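PDB 1O50: CBS domain-containing predicted protein TM0935 from Thermotoga maritima, which is of unknown function but, as a tandem pair of CBS domains, may act as a regulatory module that senses adenosine-containing ligands. Local coordinates for residues Met13-Val18 against Val106-Asp111; Ile22-Thr27 against Asp141-Glu146; Pro46-Val51 against Ile126-Val131; Val60-Val65 against Ile101-Val106. All coordinates share one frame; numbering follows the deposited sequence. Where two conformers were deposited one is given.

Contact 1 (Met13-Val18 against Val106-Asp111)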
loop_
_atom_site.group_PDB
_atom_site.type_symbol
_atom_site.label_atom_id
_atom_site.label_comp_id
_atom_site.label_asym_id
_atom_site.label_seq_id
_atom_site.Cartn_x
_atom_site.Cartn_y
_atom_site.Cartn_z
ATOM N N MET A 13 0.586 -17.074 -16.823
ATOM C CA MET A 13 0.779 -15.640 -17.061
ATOM C C MET A 13 2.191 -15.170 -16.686
ATOM O O MET A 13 2.819 -15.692 -15.773
ATOM C CB MET A 13 -0.233 -14.809 -16.259
ATOM C CG MET A 13 -1.655 -14.855 -16.801
ATOM S SD MET A 13 -2.907 -14.124 -15.726
ATOM C CE MET A 13 -3.111 -15.318 -14.538
ATOM N N LYS A 14 2.670 -14.171 -17.409
ATOM C CA LYS A 14 3.949 -13.546 -17.121
ATOM C C LYS A 14 3.795 -12.058 -16.846
ATOM O O LYS A 14 2.723 -11.472 -17.091
ATOM C CB LYS A 14 4.901 -13.805 -18.277
ATOM C CG LYS A 14 5.415 -15.242 -18.237
ATOM C CD LYS A 14 5.677 -15.839 -19.619
ATOM C CE LYS A 14 6.937 -15.361 -20.282
ATOM N NZ LYS A 14 7.295 -16.306 -21.386
ATOM N N VAL A 15 4.868 -11.434 -16.354
ATOM C CA VAL A 15 4.791 -10.023 -15.994
ATOM C C VAL A 15 4.321 -9.215 -17.209
ATOM O O VAL A 15 3.490 -8.309 -17.070
ATOM C CB VAL A 15 6.138 -9.496 -15.385
ATOM C CG1 VAL A 15 6.220 -7.976 -15.411
ATOM C CG2 VAL A 15 6.281 -9.992 -13.950
ATOM N N LYS A 16 4.817 -9.578 -18.389
ATOM C CA LYS A 16 4.468 -8.884 -19.629
ATOM C C LYS A 16 2.948 -8.834 -19.917
ATOM O O LYS A 16 2.471 -7.921 -20.604
ATOM C CB LYS A 16 5.201 -9.533 -20.801
ATOM C CG LYS A 16 4.769 -10.967 -21.134
ATOM C CD LYS A 16 5.473 -11.489 -22.394
ATOM C CE LYS A 16 4.862 -12.802 -22.929
ATOM N NZ LYS A 16 3.425 -12.683 -23.453
ATOM N N ASP A 17 2.213 -9.820 -19.418
ATOM C CA ASP A 17 0.756 -9.895 -19.607
ATOM C C ASP A 17 -0.033 -8.993 -18.644
ATOM O O ASP A 17 -1.197 -8.704 -18.901
ATOM C CB ASP A 17 0.250 -11.352 -19.427
ATOM C CG ASP A 17 1.027 -12.365 -20.263
ATOM O OD1 ASP A 17 1.267 -12.122 -21.453
ATOM O OD2 ASP A 17 1.443 -13.449 -19.807
ATOM N N VAL A 18 0.587 -8.595 -17.527
ATOM C CA VAL A 18 -0.066 -7.880 -16.421
ATOM C C VAL A 18 0.399 -6.414 -16.259
ATOM O O VAL A 18 -0.386 -5.553 -15.884
ATOM C CB VAL A 18 0.180 -8.667 -15.114
ATOM C CG1 VAL A 18 -0.363 -7.965 -13.922
ATOM C CG2 VAL A 18 -0.426 -10.090 -15.259
ATOM N N VAL A 106 14.246 -4.865 -5.297
ATOM C CA VAL A 106 13.602 -6.119 -5.651
ATOM C C VAL A 106 12.859 -5.824 -6.963
ATOM O O VAL A 106 12.066 -4.887 -7.030
ATOM C CB VAL A 106 12.566 -6.515 -4.594
ATOM C CG1 VAL A 106 11.812 -7.797 -5.020
ATOM C CG2 VAL A 106 13.236 -6.692 -3.244
ATOM N N TYR A 107 13.141 -6.591 -8.013
ATOM C CA TYR A 107 12.582 -6.274 -9.315
ATOM C C TYR A 107 12.145 -7.523 -10.092
ATOM O O TYR A 107 12.480 -8.647 -9.715
ATOM C CB TYR A 107 13.620 -5.487 -10.111
ATOM C CG TYR A 107 14.946 -6.174 -10.213
ATOM C CD1 TYR A 107 15.170 -7.143 -11.170
ATOM C CD2 TYR A 107 15.996 -5.838 -9.351
ATOM C CE1 TYR A 107 16.407 -7.777 -11.271
ATOM C CE2 TYR A 107 17.219 -6.462 -9.425
ATOM C CZ TYR A 107 17.426 -7.428 -10.392
ATOM O OH TYR A 107 18.644 -8.045 -10.485
ATOM N N VAL A 108 11.409 -7.307 -11.183
ATOM C CA VAL A 108 11.021 -8.389 -12.076
ATOM C C VAL A 108 11.489 -8.127 -13.522
ATOM O O VAL A 108 11.993 -7.071 -13.824
ATOM C CB VAL A 108 9.506 -8.686 -11.985
ATOM C CG1 VAL A 108 9.157 -9.205 -10.577
ATOM C CG2 VAL A 108 8.642 -7.485 -12.325
ATOM N N HIS A 109 11.340 -9.118 -14.389
ATOM C CA HIS A 109 11.536 -8.944 -15.829
ATOM C C HIS A 109 10.227 -9.234 -16.545
ATOM O O HIS A 109 9.322 -9.774 -15.967
ATOM C CB HIS A 109 12.596 -9.901 -16.361
ATOM C CG HIS A 109 13.918 -9.798 -15.672
ATOM N ND1 HIS A 109 14.770 -8.727 -15.849
ATOM C CD2 HIS A 109 14.561 -10.653 -14.841
ATOM C CE1 HIS A 109 15.877 -8.926 -15.159
ATOM N NE2 HIS A 109 15.768 -10.078 -14.524
ATOM N N MET A 110 10.164 -8.917 -17.829
ATOM C CA MET A 110 8.972 -9.167 -18.657
ATOM C C MET A 110 8.548 -10.648 -18.692
ATOM O O MET A 110 7.346 -10.970 -18.689
ATOM C CB MET A 110 9.202 -8.630 -20.085
ATOM C CG MET A 110 9.155 -7.108 -20.189
ATOM S SD MET A 110 7.573 -6.471 -19.694
ATOM C CE MET A 110 7.907 -4.668 -19.525
ATOM N N ASP A 111 9.535 -11.538 -18.691
ATOM C CA ASP A 111 9.295 -12.967 -18.840
ATOM C C ASP A 111 9.118 -13.646 -17.480
ATOM O O ASP A 111 8.845 -14.829 -17.412
ATOM C CB ASP A 111 10.368 -13.607 -19.753
ATOM C CG ASP A 111 10.241 -13.143 -21.233
ATOM O OD1 ASP A 111 11.263 -13.142 -21.984
ATOM O OD2 ASP A 111 9.151 -12.753 -21.732
#

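Contact 2 (Ile22-Thr27 against Asp141-Glu146)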
loop_
_atom_site.group_PDB
_atom_site.type_symbol
_atom_site.label_atom_id
_atom_site.label_comp_id
_atom_site.label_asym_id
_atom_site.label_seq_id
_atom_site.Cartn_x
_atom_site.Cartn_y
_atom_site.Cartn_z
ATOM N N ILE A 22 -2.951 -1.510 -16.223
ATOM C CA ILE A 22 -3.174 -0.137 -15.751
ATOM C C ILE A 22 -1.975 0.697 -16.242
ATOM O O ILE A 22 -0.823 0.219 -16.277
ATOM C CB ILE A 22 -3.240 -0.128 -14.213
ATOM C CG1 ILE A 22 -4.275 -1.127 -13.701
ATOM C CG2 ILE A 22 -3.568 1.253 -13.631
ATOM C CD1 ILE A 22 -4.188 -1.300 -12.181
ATOM N N SER A 23 -2.252 1.930 -16.639
ATOM C CA SER A 23 -1.215 2.883 -17.010
ATOM C C SER A 23 -0.559 3.459 -15.755
ATOM O O SER A 23 -1.133 4.337 -15.096
ATOM C CB SER A 23 -1.793 4.029 -17.827
ATOM O OG SER A 23 -0.746 4.905 -18.211
ATOM N N LEU A 24 0.610 2.921 -15.417
ATOM C CA LEU A 24 1.411 3.371 -14.295
ATOM C C LEU A 24 2.678 4.024 -14.840
ATOM O O LEU A 24 3.232 3.562 -15.843
ATOM C CB LEU A 24 1.806 2.193 -13.415
ATOM C CG LEU A 24 0.725 1.258 -12.879
ATOM C CD1 LEU A 24 1.311 0.165 -12.038
ATOM C CD2 LEU A 24 -0.195 2.064 -12.088
ATOM N N LYS A 25 3.114 5.096 -14.172
ATOM C CA LYS A 25 4.403 5.760 -14.451
ATOM C C LYS A 25 5.268 5.584 -13.233
ATOM O O LYS A 25 4.872 6.037 -12.160
ATOM C CB LYS A 25 4.246 7.272 -14.684
ATOM C CG LYS A 25 2.989 7.716 -15.482
ATOM C CD LYS A 25 1.841 8.280 -14.564
ATOM C CE LYS A 25 2.140 9.723 -14.064
ATOM N NZ LYS A 25 3.110 9.748 -12.908
ATOM N N PRO A 26 6.426 4.939 -13.360
ATOM C CA PRO A 26 7.314 4.767 -12.211
ATOM C C PRO A 26 7.774 6.123 -11.665
ATOM O O PRO A 26 8.035 7.040 -12.426
ATOM C CB PRO A 26 8.510 3.982 -12.766
ATOM C CG PRO A 26 8.112 3.509 -14.102
ATOM C CD PRO A 26 6.988 4.363 -14.591
ATOM N N THR A 27 7.818 6.234 -10.353
ATOM C CA THR A 27 8.364 7.394 -9.666
ATOM C C THR A 27 9.800 7.155 -9.296
ATOM O O THR A 27 10.081 6.356 -8.416
ATOM C CB THR A 27 7.600 7.654 -8.383
ATOM O OG1 THR A 27 6.278 8.072 -8.727
ATOM C CG2 THR A 27 8.211 8.831 -7.607
ATOM N N ASP A 141 6.561 -1.101 -15.165
ATOM C CA ASP A 141 6.180 -1.087 -13.747
ATOM C C ASP A 141 5.104 -2.161 -13.455
ATOM O O ASP A 141 4.315 -2.527 -14.322
ATOM C CB ASP A 141 5.647 0.333 -13.432
ATOM C CG ASP A 141 5.728 0.700 -11.998
ATOM O OD1 ASP A 141 6.608 0.175 -11.272
ATOM O OD2 ASP A 141 4.891 1.490 -11.501
ATOM N N LEU A 142 5.057 -2.651 -12.225
ATOM C CA LEU A 142 4.042 -3.631 -11.835
ATOM C C LEU A 142 3.510 -3.314 -10.475
ATOM O O LEU A 142 4.299 -3.105 -9.611
ATOM C CB LEU A 142 4.667 -5.034 -11.793
ATOM C CG LEU A 142 3.739 -6.209 -11.481
ATOM C CD1 LEU A 142 2.673 -6.408 -12.537
ATOM C CD2 LEU A 142 4.542 -7.479 -11.326
ATOM N N ASN A 143 2.197 -3.296 -10.265
ATOM C CA ASN A 143 1.660 -3.183 -8.904
ATOM C C ASN A 143 0.681 -4.253 -8.539
ATOM O O ASN A 143 0.243 -5.034 -9.364
ATOM C CB ASN A 143 1.107 -1.757 -8.623
ATOM C CG ASN A 143 -0.215 -1.452 -9.285
ATOM O OD1 ASN A 143 -0.840 -2.296 -9.925
ATOM N ND2 ASN A 143 -0.678 -0.227 -9.107
ATOM N N SER A 144 0.375 -4.332 -7.245
ATOM C CA SER A 144 -0.562 -5.319 -6.751
ATOM C C SER A 144 -1.945 -5.251 -7.418
ATOM O O SER A 144 -2.604 -6.251 -7.593
ATOM C CB SER A 144 -0.694 -5.178 -5.223
ATOM O OG SER A 144 -1.157 -3.895 -4.845
ATOM N N LEU A 145 -2.372 -4.069 -7.842
ATOM C CA LEU A 145 -3.690 -3.932 -8.380
ATOM C C LEU A 145 -3.767 -4.612 -9.750
ATOM O O LEU A 145 -4.789 -5.176 -10.104
ATOM C CB LEU A 145 -4.083 -2.447 -8.487
ATOM C CG LEU A 145 -3.868 -1.535 -7.263
ATOM C CD1 LEU A 145 -4.562 -0.198 -7.520
ATOM C CD2 LEU A 145 -4.332 -2.149 -5.967
ATOM N N GLU A 146 -2.688 -4.523 -10.523
ATOM C CA GLU A 146 -2.611 -5.217 -11.803
ATOM C C GLU A 146 -2.721 -6.734 -11.661
ATOM O O GLU A 146 -3.366 -7.384 -12.471
ATOM C CB GLU A 146 -1.341 -4.827 -12.523
ATOM C CG GLU A 146 -1.423 -3.390 -12.994
ATOM C CD GLU A 146 -0.138 -2.919 -13.622
ATOM O OE1 GLU A 146 0.938 -3.313 -13.156
ATOM O OE2 GLU A 146 -0.227 -2.161 -14.592
#

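Contact 3 (Pro46-Val51 against Ile126-Val131)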
loop_
_atom_site.group_PDB
_atom_site.type_symbol
_atom_site.label_atom_id
_atom_site.label_comp_id
_atom_site.label_asym_id
_atom_site.label_seq_id
_atom_site.Cartn_x
_atom_site.Cartn_y
_atom_site.Cartn_z
ATOM N N PRO A 46 -0.635 9.683 -6.129
ATOM C CA PRO A 46 -0.881 8.932 -4.897
ATOM C C PRO A 46 -1.159 7.416 -4.997
ATOM O O PRO A 46 -1.223 6.764 -3.968
ATOM C CB PRO A 46 -2.061 9.712 -4.252
ATOM C CG PRO A 46 -2.675 10.488 -5.302
ATOM C CD PRO A 46 -1.628 10.746 -6.315
ATOM N N VAL A 47 -1.273 6.887 -6.204
ATOM C CA VAL A 47 -1.308 5.459 -6.477
ATOM C C VAL A 47 0.055 4.836 -6.183
ATOM O O VAL A 47 0.178 3.606 -5.993
ATOM C CB VAL A 47 -1.778 5.212 -7.992
ATOM C CG1 VAL A 47 -0.717 5.534 -9.015
ATOM C CG2 VAL A 47 -2.319 3.829 -8.207
ATOM N N THR A 48 1.074 5.693 -6.105
ATOM C CA THR A 48 2.441 5.267 -6.038
ATOM C C THR A 48 2.608 4.520 -4.744
ATOM O O THR A 48 2.182 4.995 -3.709
ATOM C CB THR A 48 3.349 6.478 -6.022
ATOM O OG1 THR A 48 3.307 7.172 -7.271
ATOM C CG2 THR A 48 4.790 6.105 -5.902
ATOM N N ARG A 49 3.243 3.359 -4.805
ATOM C CA ARG A 49 3.406 2.521 -3.615
ATOM C C ARG A 49 4.863 2.224 -3.324
ATOM O O ARG A 49 5.216 1.839 -2.185
ATOM C CB ARG A 49 2.537 1.243 -3.716
ATOM C CG ARG A 49 1.047 1.509 -3.396
ATOM C CD ARG A 49 0.170 0.469 -4.032
ATOM N NE ARG A 49 -1.189 0.416 -3.513
ATOM C CZ ARG A 49 -2.218 1.080 -3.975
ATOM N NH1 ARG A 49 -2.084 1.965 -4.962
ATOM N NH2 ARG A 49 -3.409 0.853 -3.435
ATOM N N THR A 50 5.698 2.389 -4.329
ATOM C CA THR A 50 7.135 2.237 -4.195
ATOM C C THR A 50 7.832 3.320 -5.051
ATOM O O THR A 50 7.525 3.484 -6.256
ATOM C CB THR A 50 7.619 0.824 -4.618
ATOM O OG1 THR A 50 6.906 -0.223 -3.911
ATOM C CG2 THR A 50 9.095 0.622 -4.189
ATOM N N VAL A 51 8.741 4.074 -4.411
ATOM C CA VAL A 51 9.676 4.959 -5.087
ATOM C C VAL A 51 10.994 4.262 -5.435
ATOM O O VAL A 51 11.554 3.536 -4.627
ATOM C CB VAL A 51 9.906 6.252 -4.253
ATOM C CG1 VAL A 51 10.936 7.131 -4.931
ATOM C CG2 VAL A 51 8.562 7.023 -4.106
ATOM N N ILE A 126 5.938 -5.487 -0.261
ATOM C CA ILE A 126 5.801 -4.341 -1.153
ATOM C C ILE A 126 4.632 -4.584 -2.141
ATOM O O ILE A 126 4.248 -5.716 -2.351
ATOM C CB ILE A 126 7.142 -4.104 -1.927
ATOM C CG1 ILE A 126 7.445 -5.283 -2.829
ATOM C CG2 ILE A 126 8.345 -3.860 -0.947
ATOM C CD1 ILE A 126 8.791 -5.255 -3.489
ATOM N N GLN A 127 4.073 -3.533 -2.721
ATOM C CA GLN A 127 2.987 -3.608 -3.692
ATOM C C GLN A 127 3.282 -2.930 -5.048
ATOM O O GLN A 127 2.356 -2.625 -5.826
ATOM C CB GLN A 127 1.713 -3.031 -3.061
ATOM C CG GLN A 127 1.303 -3.821 -1.828
ATOM C CD GLN A 127 -0.065 -3.538 -1.337
ATOM O OE1 GLN A 127 -0.970 -3.413 -2.121
ATOM N NE2 GLN A 127 -0.250 -3.526 -0.008
ATOM N N GLU A 128 4.554 -2.672 -5.348
ATOM C CA GLU A 128 4.925 -2.056 -6.637
ATOM C C GLU A 128 6.380 -2.330 -6.829
ATOM O O GLU A 128 7.188 -2.171 -5.907
ATOM C CB GLU A 128 4.699 -0.557 -6.668
ATOM C CG GLU A 128 4.847 0.063 -8.041
ATOM C CD GLU A 128 4.673 1.563 -8.090
ATOM O OE1 GLU A 128 4.375 2.155 -7.069
ATOM O OE2 GLU A 128 4.808 2.174 -9.182
ATOM N N MET A 129 6.700 -2.792 -8.024
ATOM C CA MET A 129 8.027 -3.241 -8.357
ATOM C C MET A 129 8.293 -2.756 -9.729
ATOM O O MET A 129 7.380 -2.711 -10.540
ATOM C CB MET A 129 8.095 -4.763 -8.414
ATOM C CG MET A 129 8.377 -5.400 -7.139
ATOM S SD MET A 129 8.595 -7.191 -7.211
ATOM C CE MET A 129 7.076 -7.594 -7.808
ATOM N N PRO A 130 9.563 -2.473 -10.044
ATOM C CA PRO A 130 9.921 -2.056 -11.390
ATOM C C PRO A 130 10.185 -3.285 -12.230
ATOM O O PRO A 130 10.536 -4.326 -11.693
ATOM C CB PRO A 130 11.210 -1.270 -11.155
ATOM C CG PRO A 130 11.857 -1.976 -10.038
ATOM C CD PRO A 130 10.755 -2.519 -9.172
ATOM N N VAL A 131 10.001 -3.152 -13.540
ATOM C CA VAL A 131 10.358 -4.186 -14.492
ATOM C C VAL A 131 11.615 -3.687 -15.182
ATOM O O VAL A 131 11.648 -2.578 -15.697
ATOM C CB VAL A 131 9.220 -4.432 -15.514
ATOM C CG1 VAL A 131 9.563 -5.563 -16.437
ATOM C CG2 VAL A 131 7.877 -4.678 -14.760
HETATM O O HOH W 1 1.151 1.781 -7.730
HETATM O O HOH W 2 -2.415 -1.076 -1.606
HETATM O O HOH W 3 5.423 -1.122 -1.759
HETATM O O HOH W 4 6.589 4.223 -8.606
#

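Contact 4 (Val60-Val65 against Ile101-Val106)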
loop_
_atom_site.group_PDB
_atom_site.type_symbol
_atom_site.label_atom_id
_atom_site.label_comp_id
_atom_site.label_asym_id
_atom_site.label_seq_id
_atom_site.Cartn_x
_atom_site.Cartn_y
_atom_site.Cartn_z
ATOM N N VAL A 60 19.193 1.548 -8.404
ATOM C CA VAL A 60 20.066 1.324 -7.256
ATOM C C VAL A 60 19.372 1.202 -5.912
ATOM O O VAL A 60 19.977 0.716 -4.981
ATOM C CB VAL A 60 21.245 2.371 -7.145
ATOM C CG1 VAL A 60 22.111 2.322 -8.387
ATOM C CG2 VAL A 60 20.743 3.763 -6.902
ATOM N N GLY A 61 18.116 1.623 -5.776
ATOM C CA GLY A 61 17.425 1.350 -4.530
ATOM C C GLY A 61 15.933 1.495 -4.670
ATOM O O GLY A 61 15.428 1.957 -5.692
ATOM N N MET A 62 15.209 1.203 -3.610
ATOM C CA MET A 62 13.778 1.427 -3.645
ATOM C C MET A 62 13.293 1.889 -2.278
ATOM O O MET A 62 13.886 1.633 -1.282
ATOM C CB MET A 62 13.054 0.124 -4.089
ATOM C CG MET A 62 13.110 -0.988 -3.015
ATOM S SD MET A 62 12.156 -2.545 -3.355
ATOM C CE MET A 62 12.206 -3.399 -1.715
ATOM N N ILE A 63 12.210 2.631 -2.240
ATOM C CA ILE A 63 11.684 3.066 -0.986
ATOM C C ILE A 63 10.184 2.757 -1.047
ATOM O O ILE A 63 9.418 3.524 -1.644
ATOM C CB ILE A 63 11.931 4.589 -0.857
ATOM C CG1 ILE A 63 13.428 4.912 -0.983
ATOM C CG2 ILE A 63 11.265 5.144 0.428
ATOM C CD1 ILE A 63 13.758 6.448 -1.117
ATOM N N PRO A 64 9.769 1.601 -0.520
ATOM C CA PRO A 64 8.342 1.348 -0.280
ATOM C C PRO A 64 7.727 2.379 0.668
ATOM O O PRO A 64 8.334 2.830 1.655
ATOM C CB PRO A 64 8.355 -0.039 0.378
ATOM C CG PRO A 64 9.519 -0.629 -0.131
ATOM C CD PRO A 64 10.589 0.439 -0.117
ATOM N N VAL A 65 6.495 2.780 0.374
ATOM C CA VAL A 65 5.866 3.781 1.202
ATOM C C VAL A 65 5.791 3.327 2.663
ATOM O O VAL A 65 5.891 4.159 3.570
ATOM C CB VAL A 65 4.495 4.114 0.685
ATOM C CG1 VAL A 65 3.703 4.942 1.734
ATOM C CG2 VAL A 65 4.641 4.862 -0.610
ATOM N N ILE A 101 17.767 6.171 3.262
ATOM C CA ILE A 101 16.659 5.221 3.459
ATOM C C ILE A 101 16.404 4.130 2.379
ATOM O O ILE A 101 15.595 3.244 2.626
ATOM C CB ILE A 101 15.346 5.981 3.762
ATOM C CG1 ILE A 101 14.892 6.873 2.631
ATOM C CG2 ILE A 101 15.556 6.818 4.988
ATOM C CD1 ILE A 101 13.411 7.317 2.764
ATOM N N MET A 102 17.061 4.182 1.219
ATOM C CA MET A 102 16.751 3.255 0.136
ATOM C C MET A 102 17.136 1.840 0.526
ATOM O O MET A 102 18.046 1.652 1.295
ATOM C CB MET A 102 17.422 3.679 -1.161
ATOM C CG MET A 102 18.920 3.649 -1.206
ATOM S SD MET A 102 19.491 4.347 -2.760
ATOM C CE MET A 102 21.111 3.639 -2.835
ATOM N N LEU A 103 16.384 0.853 0.044
ATOM C CA LEU A 103 16.674 -0.568 0.280
ATOM C C LEU A 103 17.134 -1.139 -1.028
ATOM O O LEU A 103 16.922 -0.553 -2.088
ATOM C CB LEU A 103 15.403 -1.304 0.725
ATOM C CG LEU A 103 14.721 -0.782 1.987
ATOM C CD1 LEU A 103 13.258 -1.261 2.065
ATOM C CD2 LEU A 103 15.441 -1.171 3.208
ATOM N N ASP A 104 17.811 -2.278 -0.953
ATOM C CA ASP A 104 18.247 -2.973 -2.129
ATOM C C ASP A 104 17.046 -3.269 -2.984
ATOM O O ASP A 104 16.058 -3.797 -2.480
ATOM C CB ASP A 104 18.904 -4.289 -1.745
ATOM C CG ASP A 104 20.215 -4.092 -1.029
ATOM O OD1 ASP A 104 20.804 -2.986 -1.131
ATOM O OD2 ASP A 104 20.745 -5.001 -0.342
ATOM N N PRO A 105 17.128 -2.983 -4.277
ATOM C CA PRO A 105 15.965 -3.165 -5.153
ATOM C C PRO A 105 15.550 -4.652 -5.327
ATOM O O PRO A 105 16.381 -5.550 -5.447
ATOM C CB PRO A 105 16.395 -2.525 -6.494
ATOM C CG PRO A 105 17.861 -2.460 -6.444
ATOM C CD PRO A 105 18.317 -2.517 -5.007
ATOM N N VAL A 106 14.246 -4.865 -5.297
ATOM C CA VAL A 106 13.602 -6.119 -5.651
ATOM C C VAL A 106 12.859 -5.824 -6.963
ATOM O O VAL A 106 12.066 -4.887 -7.030
ATOM C CB VAL A 106 12.566 -6.515 -4.594
ATOM C CG1 VAL A 106 11.812 -7.797 -5.020
ATOM C CG2 VAL A 106 13.236 -6.692 -3.244
HETATM O O HOH W 5 20.406 0.112 -2.348
#

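Contact 1 (Met13-Val18 against Val106-Asp111)
Val-15 rests on Val-108 and on the carbonyl of His-109. Its CB lies 3.2 Å from His-109 O, and both methyls stay close to that same oxygen. With CG1 anti to the backbone N (chi1 162°), CG2 lies beside that N and meets Val-108 CG2 at 3.8 Å; the two valines cross obliquely. Val-131 touches both from strand 128-132. Beside this apolar pair, Lys-16 N gives a hydrogen bond to Met-110 O, 2.9 Å long. The start of the Lys-16 side chain lies over the same residue, its CB 4.0 Å from Met-110 SD. Beyond CD the chain turns back to its own segment, where NZ forms a salt bridge with Asp-17 OD1 at 3.0 Å. The other carboxylate oxygen, Asp-17 OD2, accepts from Lys-14 N, which ties Lys-14, just ahead of the short helix, to Asp-17 within it. Lys-14, bent at chi2 and chi3, lies over the backbone of Asp-111, with CE 3.5 Å from Asp-111 O. The His-109 ring bonds Val-132 O through ND1. The contact joins the short helix 15-18 to the connecting segment that precedes helix 114-124. Its chemistry is graded: a buried valine pair inside, one directed backbone bond in the middle, and at the outer side lysine methylenes over the Asp-111 carbonyl, while the Lys-16 ammonium is paired within its own segment and not across the contact.

Contact 2 (Ile22-Thr27 against Asp141-Glu146)
Ile-22 and Leu-24 lie against the carboxylate arm of Glu-146. Ile-22 N donates to the anti lone pair of Glu-146 OE2 at 3.2 Å, while Ile-22 CD1 packs on Glu-146 CG at 3.6 Å and also reaches Leu-145 CB. Leu-24 and Glu-146 meet tip to tip. Leu-24 CD1 lies 3.7 Å from Glu-146 OE1 and 3.5 Å from Asn-143 CG, nearly as close to ND2, so an aliphatic branch covers the amide. Farther along, Leu-24 CB approaches Asp-141 OD2 at 3.7 Å, and Pro-26 slides past Asp-141 CB.

Behind this first shell stands a capping box. Asn-143, the N-cap of helix 144-153, takes Glu-146 N on its OD1 at 3.0 Å, nearly along the C=O axis. Asn-143 N returns a bond to Glu-146 OE1 at 3.2 Å, coming from above the carboxylate plane. Asp-141 is held through OD1 by Tyr-52 OH. From the second subunit, Leu-43 packs on Ile-22 and Pro-46 on Leu-145.

Glu-146 thus spends one oxygen on its own helix start and the other on the 22-27 segment. The helix N-terminus would favour its negative charge, whereas Ile-22 O, an acceptor only 3.0 Å from Glu-146 OE2, would oppose it; the bond from Ile-22 N probably offsets part of that repulsion.

Contact 3 (Pro46-Val51 against Ile126-Val131)
Glu-128 reaches from strand 128-132 to Arg-49 and Thr-50 at the start of strand 50-55. Its CB begins 3.5 Å from Thr-50 OG1. CG stands anti to the backbone N (chi1 -170°), and the extended chain beyond it runs past Thr-50 in the opposite sense, bringing CD 3.9 Å from Thr-50 O. At the tip, OE1 is gripped by two backbone N-H groups. Arg-49 N donates at 2.8 Å, almost straight at 167°; Thr-50 N donates at 3.1 Å from 38° above the carboxylate plane. A water lies between Glu-128 OE2 and Thr-50 O. OE2 also faces the carboxylate of Asp-141, modelled too close for that spacing to be trusted. The residue's own carbonyl takes part as well: Thr-50 OG1 donates to Glu-128 O at 2.8 Å, and a water joins OG1 to Gln-127 N.

Arg-49 runs extended to NE, its CD 3.9 Å from Gln-127 CB. Another water lies at the guanidinium edge, accepting from NE and donating to Gln-127 OE1, which is also bonded to Ser-144 OG. NH1 bonds Val-47 O and, across the dimer, Pro-46 O of the second subunit. An alanine at Glu-128 would probably leave the amides of Arg-49 and Thr-50 without their acceptor and that strand start freer to move.

A carboxylate therefore joins strands of the two sheets at the chain's centre. The paired N-H groups would stabilise its charge, while the neighbouring Asp-141 would favour sharing a proton, if the close approach is real.

Contact 4 (Val60-Val65 against Ile101-Val106)
Met-62 and Leu-103 form a single antiparallel hydrogen-bonded pair, N to O at 2.9 Å in each direction, between segments that run 98° apart. The crossing is close at Gly-61, whose CA lies 3.1 Å from Leu-103 O.

Met-62 leaves the backbone with CG between N and the carbonyl carbon (chi1 70°), then stays extended toward Asp-104 O and Val-106. Its SD accepts a weak hydrogen bond from Val-106 N at 3.7 Å, and its CE touches Val-106 CG2 at 3.8 Å. An alanine at Met-62 would probably open a gap beside Val-106 CG2 and deprive Val-106 N of its sulfur partner. Ile-63 crosses Ile-101 at about a right angle, CG2 to CD1 3.8 Å, while Pro-64 CD meets Leu-103 CD1 at the same distance. Met-102 lies across Gly-61, SD 4.0 Å from its CA, where a side chain would clash, and ends with CE by Val-60 CG2. A water donates to Val-60 O and, weakly, to Asp-104 OD1.

A classic beta bulge sets Val-60 and Gly-61 together opposite Val-53. The whole is a bridge at the edge of the first CBS sheet, where the segment between helices 98-101 and 114-124 crosses the outermost strand, as fits a CBS-pair fold.

How the contacts relate
Every contact brings a segment of the first CBS domain together with one of the second, so together they describe how the tandem pair closes on itself. Contact 3 lies near the centre of the chain, about 7 Å from contact 2 and about 10 Å from contact 4, centre to centre; the centres of contacts 1 and 4 are the farthest apart at about 19 Å, though they share Val-106. Contacts 2 and 3 meet through adjacent strands 128-132 and 138-143, contacts 3 and 4 through strands 50-55 and 58-64. First segments follow the order 1, 2, 3, 4; second segments run 4, 1, 3, 2. Contacts 2 and 3 touch the second subunit most, consistent with domain interface and dimer being built together.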